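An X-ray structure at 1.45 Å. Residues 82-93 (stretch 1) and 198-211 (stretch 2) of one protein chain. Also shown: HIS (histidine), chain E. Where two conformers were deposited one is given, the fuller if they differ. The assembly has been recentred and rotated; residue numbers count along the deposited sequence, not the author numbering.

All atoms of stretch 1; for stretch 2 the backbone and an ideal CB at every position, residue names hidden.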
# COMPACT_ATOMS: atom_id res chain seq x y z
N GLU A 82 8.83 7.28 10.78
CA GLU A 82 8.22 8.60 10.53
C GLU A 82 6.74 8.60 10.82
O GLU A 82 6.22 9.51 11.49
CB GLU A 82 8.47 9.03 9.10
CG GLU A 82 9.92 9.37 8.85
CD GLU A 82 10.85 8.17 8.58
OE1 GLU A 82 10.43 6.98 8.62
OE2 GLU A 82 12.05 8.48 8.35
N ARG A 83 6.04 7.58 10.37
CA ARG A 83 4.62 7.49 10.63
C ARG A 83 4.29 7.18 12.08
O ARG A 83 3.32 7.74 12.60
CB ARG A 83 4.00 6.42 9.73
CG ARG A 83 3.88 6.88 8.29
CD ARG A 83 3.46 5.76 7.34
NE ARG A 83 3.20 6.26 6.00
CZ ARG A 83 3.01 5.48 4.96
NH1 ARG A 83 3.07 4.16 5.05
NH2 ARG A 83 2.76 6.02 3.79
N GLU A 84 5.12 6.36 12.75
CA GLU A 84 4.90 6.05 14.15
C GLU A 84 5.09 7.24 15.05
O GLU A 84 4.55 7.26 16.16
CB GLU A 84 5.85 4.99 14.67
CG GLU A 84 5.64 3.63 14.10
CD GLU A 84 5.80 2.51 15.10
OE1 GLU A 84 6.90 1.95 15.14
OE2 GLU A 84 4.84 2.20 15.86
N LYS A 85 5.85 8.23 14.59
CA LYS A 85 6.02 9.42 15.41
C LYS A 85 4.71 10.21 15.48
O LYS A 85 4.47 10.90 16.46
CB LYS A 85 7.18 10.29 14.96
CG LYS A 85 6.92 11.21 13.77
CD LYS A 85 8.21 11.29 12.97
CE LYS A 85 8.16 12.13 11.71
NZ LYS A 85 6.87 12.17 11.01
N LYS A 86 3.83 10.06 14.48
CA LYS A 86 2.58 10.81 14.38
C LYS A 86 1.33 10.00 14.70
O LYS A 86 0.35 10.55 15.23
CB LYS A 86 2.39 11.41 13.00
CG LYS A 86 3.43 12.39 12.56
CD LYS A 86 3.18 12.78 11.10
CE LYS A 86 1.92 13.65 10.96
NZ LYS A 86 1.65 14.15 9.59
N PHE A 87 1.35 8.70 14.38
CA PHE A 87 0.14 7.86 14.38
C PHE A 87 0.35 6.55 15.15
O PHE A 87 1.50 6.10 15.36
CB PHE A 87 -0.27 7.57 12.95
CG PHE A 87 -0.60 8.78 12.17
CD1 PHE A 87 -1.71 9.53 12.50
CD2 PHE A 87 0.21 9.22 11.13
CE1 PHE A 87 -2.05 10.70 11.79
CE2 PHE A 87 -0.12 10.36 10.43
CZ PHE A 87 -1.24 11.10 10.75
N LEU A 88 -0.77 5.94 15.53
CA LEU A 88 -0.82 4.62 16.12
C LEU A 88 -0.97 3.56 15.05
O LEU A 88 -1.82 3.67 14.18
CB LEU A 88 -1.98 4.57 17.10
CG LEU A 88 -2.24 3.25 17.82
CD1 LEU A 88 -1.01 2.86 18.65
CD2 LEU A 88 -3.47 3.42 18.69
N PHE A 89 -0.13 2.54 15.12
CA PHE A 89 -0.31 1.32 14.32
C PHE A 89 -0.88 0.22 15.22
O PHE A 89 -0.44 0.08 16.36
CB PHE A 89 0.99 0.82 13.74
CG PHE A 89 1.52 1.70 12.63
CD1 PHE A 89 2.09 2.92 12.89
CD2 PHE A 89 1.38 1.34 11.32
CE1 PHE A 89 2.57 3.71 11.83
CE2 PHE A 89 1.83 2.13 10.27
CZ PHE A 89 2.45 3.29 10.53
N ASN A 90 -1.83 -0.57 14.72
CA ASN A 90 -2.25 -1.73 15.48
C ASN A 90 -1.08 -2.74 15.51
O ASN A 90 -0.10 -2.58 14.78
CB ASN A 90 -3.55 -2.31 14.95
CG ASN A 90 -3.38 -2.97 13.61
OD1 ASN A 90 -2.98 -2.32 12.66
ND2 ASN A 90 -3.67 -4.27 13.53
N ASP A 91 -1.18 -3.76 16.38
CA ASP A 91 -0.09 -4.74 16.58
C ASP A 91 -0.05 -5.86 15.56
O ASP A 91 1.02 -6.47 15.37
CB ASP A 91 -0.16 -5.40 17.97
CG ASP A 91 0.34 -4.50 19.10
OD1 ASP A 91 0.77 -3.36 18.87
OD2 ASP A 91 0.31 -4.96 20.26
N VAL A 92 -1.18 -6.17 14.94
CA VAL A 92 -1.25 -7.36 14.09
C VAL A 92 -1.18 -6.96 12.61
O VAL A 92 -2.06 -6.28 12.11
CB VAL A 92 -2.52 -8.16 14.40
CG1 VAL A 92 -2.60 -9.39 13.51
CG2 VAL A 92 -2.58 -8.54 15.91
N ALA A 93 -0.15 -7.41 11.90
CA ALA A 93 0.01 -7.08 10.48
C ALA A 93 -0.97 -7.88 9.65
O ALA A 93 -1.40 -9.01 10.03
CB ALA A 93 1.44 -7.43 10.05
N UNK A 198 2.37 -4.37 6.84
CA UNK A 198 1.19 -3.55 6.60
C UNK A 198 0.26 -3.67 7.82
O UNK A 198 -0.03 -4.78 8.30
CB UNK A 198 0.48 -3.98 5.31
N UNK A 199 -0.21 -2.52 8.28
CA UNK A 199 -1.07 -2.40 9.42
C UNK A 199 -2.13 -1.32 9.16
O UNK A 199 -1.98 -0.50 8.26
CB UNK A 199 -0.25 -2.08 10.67
N UNK A 200 -3.14 -1.27 10.01
CA UNK A 200 -4.03 -0.11 10.07
C UNK A 200 -3.35 1.04 10.82
O UNK A 200 -2.51 0.82 11.70
CB UNK A 200 -5.35 -0.48 10.75
N UNK A 201 -3.73 2.27 10.46
CA UNK A 201 -3.24 3.43 11.13
C UNK A 201 -4.37 4.16 11.78
O UNK A 201 -5.44 4.31 11.19
CB UNK A 201 -2.49 4.34 10.16
N UNK A 202 -4.12 4.63 13.00
CA UNK A 202 -5.13 5.30 13.83
C UNK A 202 -4.51 6.54 14.47
O UNK A 202 -3.32 6.73 14.47
CB UNK A 202 -5.68 4.36 14.90
N UNK A 203 -5.35 7.36 15.08
CA UNK A 203 -4.84 8.41 15.95
C UNK A 203 -4.24 7.84 17.21
O UNK A 203 -4.68 6.79 17.68
CB UNK A 203 -5.95 9.40 16.30
N UNK A 204 -3.26 8.54 17.78
CA UNK A 204 -2.55 8.07 18.97
C UNK A 204 -3.48 7.87 20.17
O UNK A 204 -3.18 7.05 21.02
CB UNK A 204 -1.44 9.06 19.34
N UNK A 205 -4.60 8.61 20.23
CA UNK A 205 -5.57 8.49 21.32
C UNK A 205 -6.45 7.25 21.25
O UNK A 205 -7.13 6.92 22.22
CB UNK A 205 -6.47 9.73 21.34
N UNK A 206 -6.45 6.58 20.08
CA UNK A 206 -7.43 5.52 19.77
C UNK A 206 -6.97 4.12 20.16
O UNK A 206 -7.07 3.15 19.42
CB UNK A 206 -7.75 5.54 18.27
N UNK A 207 -6.42 4.03 21.36
CA UNK A 207 -5.88 2.77 21.86
C UNK A 207 -6.91 1.67 22.08
O UNK A 207 -6.65 0.53 21.78
CB UNK A 207 -5.15 3.03 23.18
N UNK A 208 -8.11 2.04 22.47
CA UNK A 208 -9.14 1.05 22.68
C UNK A 208 -9.55 0.45 21.36
O UNK A 208 -9.63 -0.77 21.22
CB UNK A 208 -10.35 1.66 23.39
N UNK A 209 -9.83 1.31 20.40
CA UNK A 209 -10.18 0.83 19.05
C UNK A 209 -9.08 -0.04 18.45
O UNK A 209 -9.34 -1.09 17.87
CB UNK A 209 -10.46 2.02 18.12
N UNK A 210 -7.83 0.39 18.59
CA UNK A 210 -6.70 -0.39 18.06
C UNK A 210 -6.66 -1.80 18.65
O UNK A 210 -6.45 -2.80 17.92
CB UNK A 210 -5.38 0.33 18.35
N UNK A 211 -6.87 -1.89 19.97
CA UNK A 211 -6.91 -3.20 20.63
C UNK A 211 -8.04 -4.09 20.10
O UNK A 211 -7.83 -5.29 19.89
CB UNK A 211 -7.07 -3.02 22.14
N HIS E . 2.20 0.72 0.91
CA HIS E . 2.11 2.19 0.65
C HIS E . 2.54 3.02 1.81
O HIS E . 2.70 2.46 2.91
CB HIS E . 0.69 2.56 0.26
CG HIS E . 0.44 2.39 -1.21
ND1 HIS E . 0.51 1.18 -1.80
CD2 HIS E . 0.17 3.32 -2.24
CE1 HIS E . 0.30 1.34 -3.13
NE2 HIS E . 0.07 2.63 -3.37
OXT HIS E . 2.73 4.25 1.66

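Position 198 points its CA-to-CB bond away from stretch 1, with nothing of it within 5.5 Å of the ideal CB. Many residues would suit. It is Val198; its O contacts Ala93 CA at 3.2 Å.

At position 199 the bond points toward stretch 1. The ideal CB lies 3.8 Å from Phe89 CD2 and 3.4 Å from Asn90 OD1, and Ala93 offers a methyl group. A large apolar or aromatic side chain would suit. It is Tyr199. Ala93 CB sits over one face of its ring, 3.7 Å from Tyr199 CE2.

Position 200 points sideways. The ideal CB lies 3.6 Å from Asn90 OD1. Several apolar or aromatic residues would suit. It is Phe200. Phe200 N donates to Asn90 OD1 at 2.9 Å, and Asn90 N gives Phe200 O a weak hydrogen bond of 3.4 Å.

Position 201 is an extended residue opposite Phe89, on the same face of the sheet. The rings of Phe87 and Phe89 and the CB of Arg83 are within reach of a long, flexible apolar side chain. It is Met201. Its CG lies over one face of the Phe89 ring, 3.5 Å from Phe89 CE2. Its CE reaches Phe87 CD2 at 3.5 Å and Arg83 CB at 3.9 Å.

Position 202 pairs with Leu88, and both side chains lie on the other face. An apolar residue would suit. It is Leu202, with its CB 4.2 Å from Leu88 CB. Two hydrogen bonds close the antiparallel pair: Leu88 N to Leu202 O, 2.9 Å, and Leu202 N to Leu88 O, 2.8 Å.

At position 203 the ideal CB has nothing of stretch 1 within 5.5 Å, and phi/psi of -69/151 suits many residues. It is Gly203, which starts a type I turn ending at 206.

Position 204 points sideways, but the carbonyls of Glu84 and Phe87 are acceptors for a long donor. Lysine or arginine would suit. It is Lys204. Its NZ donates to Glu84 O at 2.9 Å and Phe87 O at 2.8 Å. A water links Lys204 N to Lys86 O.

Position 205 points away; a polar residue is natural in the turn. It is Asp205.

Position 206 precedes a helix, where a polar residue is common. It is Glu206, whose OE1 accepts from Gly203 N at 3.0 Å.

At position 207 the CA-to-CB bond points sideways; many residues would suit. It is Thr207, with CG2 4.1 Å from Leu88 CD2.

Positions 208, 209 and 211 lie clear of stretch 1, which selects no side chain there. They are Lys208, Leu209 and Lys211.

Position 210 points toward Leu88 and Asn90 at close range, favouring a small residue. It is Ser210, with CB 3.6 Å from Leu88 CD2.

Stretch 2 (198-211) VYFMLGKDETKLSK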
# COMPACT_ATOMS: atom_id res chain seq x y z
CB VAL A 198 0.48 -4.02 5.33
CG1 VAL A 198 -0.98 -3.52 5.26
CG2 VAL A 198 1.27 -3.60 4.07
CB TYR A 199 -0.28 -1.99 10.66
CG TYR A 199 0.90 -2.84 11.03
CD1 TYR A 199 2.14 -2.65 10.42
CD2 TYR A 199 0.80 -3.80 12.01
CE1 TYR A 199 3.24 -3.39 10.76
CE2 TYR A 199 1.88 -4.57 12.34
CZ TYR A 199 3.11 -4.35 11.72
OH TYR A 199 4.20 -5.09 12.07
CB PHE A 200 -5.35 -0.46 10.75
CG PHE A 200 -6.09 -1.56 10.05
CD1 PHE A 200 -6.70 -1.30 8.85
CD2 PHE A 200 -6.16 -2.86 10.58
CE1 PHE A 200 -7.37 -2.28 8.18
CE2 PHE A 200 -6.81 -3.87 9.87
CZ PHE A 200 -7.44 -3.58 8.68
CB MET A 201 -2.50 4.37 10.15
CG MET A 201 -1.26 3.71 9.57
SD MET A 201 -0.32 4.77 8.45
CE MET A 201 0.12 6.13 9.53
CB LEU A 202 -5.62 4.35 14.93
CG LEU A 202 -6.17 2.99 14.49
CD1 LEU A 202 -5.08 1.90 14.47
CD2 LEU A 202 -7.34 2.58 15.39
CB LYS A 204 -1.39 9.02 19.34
CG LYS A 204 -0.16 8.84 18.44
CD LYS A 204 0.57 7.54 18.64
CE LYS A 204 2.00 7.54 18.06
NZ LYS A 204 2.57 6.14 17.91
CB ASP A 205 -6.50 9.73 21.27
CG ASP A 205 -7.14 9.93 19.86
OD1 ASP A 205 -6.41 10.12 18.78
OD2 ASP A 205 -8.39 9.90 19.83
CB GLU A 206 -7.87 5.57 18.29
CG GLU A 206 -8.54 6.84 17.87
CD GLU A 206 -9.06 6.78 16.46
OE1 GLU A 206 -8.22 6.76 15.55
OE2 GLU A 206 -10.28 6.70 16.26
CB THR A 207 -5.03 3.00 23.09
OG1 THR A 207 -5.81 3.66 24.09
CG2 THR A 207 -3.77 3.84 22.74
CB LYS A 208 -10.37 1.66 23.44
CG LYS A 208 -11.52 0.69 23.61
CD LYS A 208 -12.63 1.25 24.48
CE LYS A 208 -13.79 0.27 24.53
NZ LYS A 208 -14.94 0.84 25.30
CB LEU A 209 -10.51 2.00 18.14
CG LEU A 209 -10.82 1.72 16.68
CD1 LEU A 209 -12.04 0.80 16.59
CD2 LEU A 209 -11.07 3.04 15.95
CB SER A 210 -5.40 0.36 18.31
OG SER A 210 -4.36 -0.23 17.58
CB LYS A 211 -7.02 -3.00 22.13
CG LYS A 211 -6.91 -4.26 22.96
CD LYS A 211 -7.04 -3.93 24.43
CE LYS A 211 -7.27 -5.18 25.27
NZ LYS A 211 -7.45 -4.84 26.72
O HOH W 1 -2.24 10.73 16.21
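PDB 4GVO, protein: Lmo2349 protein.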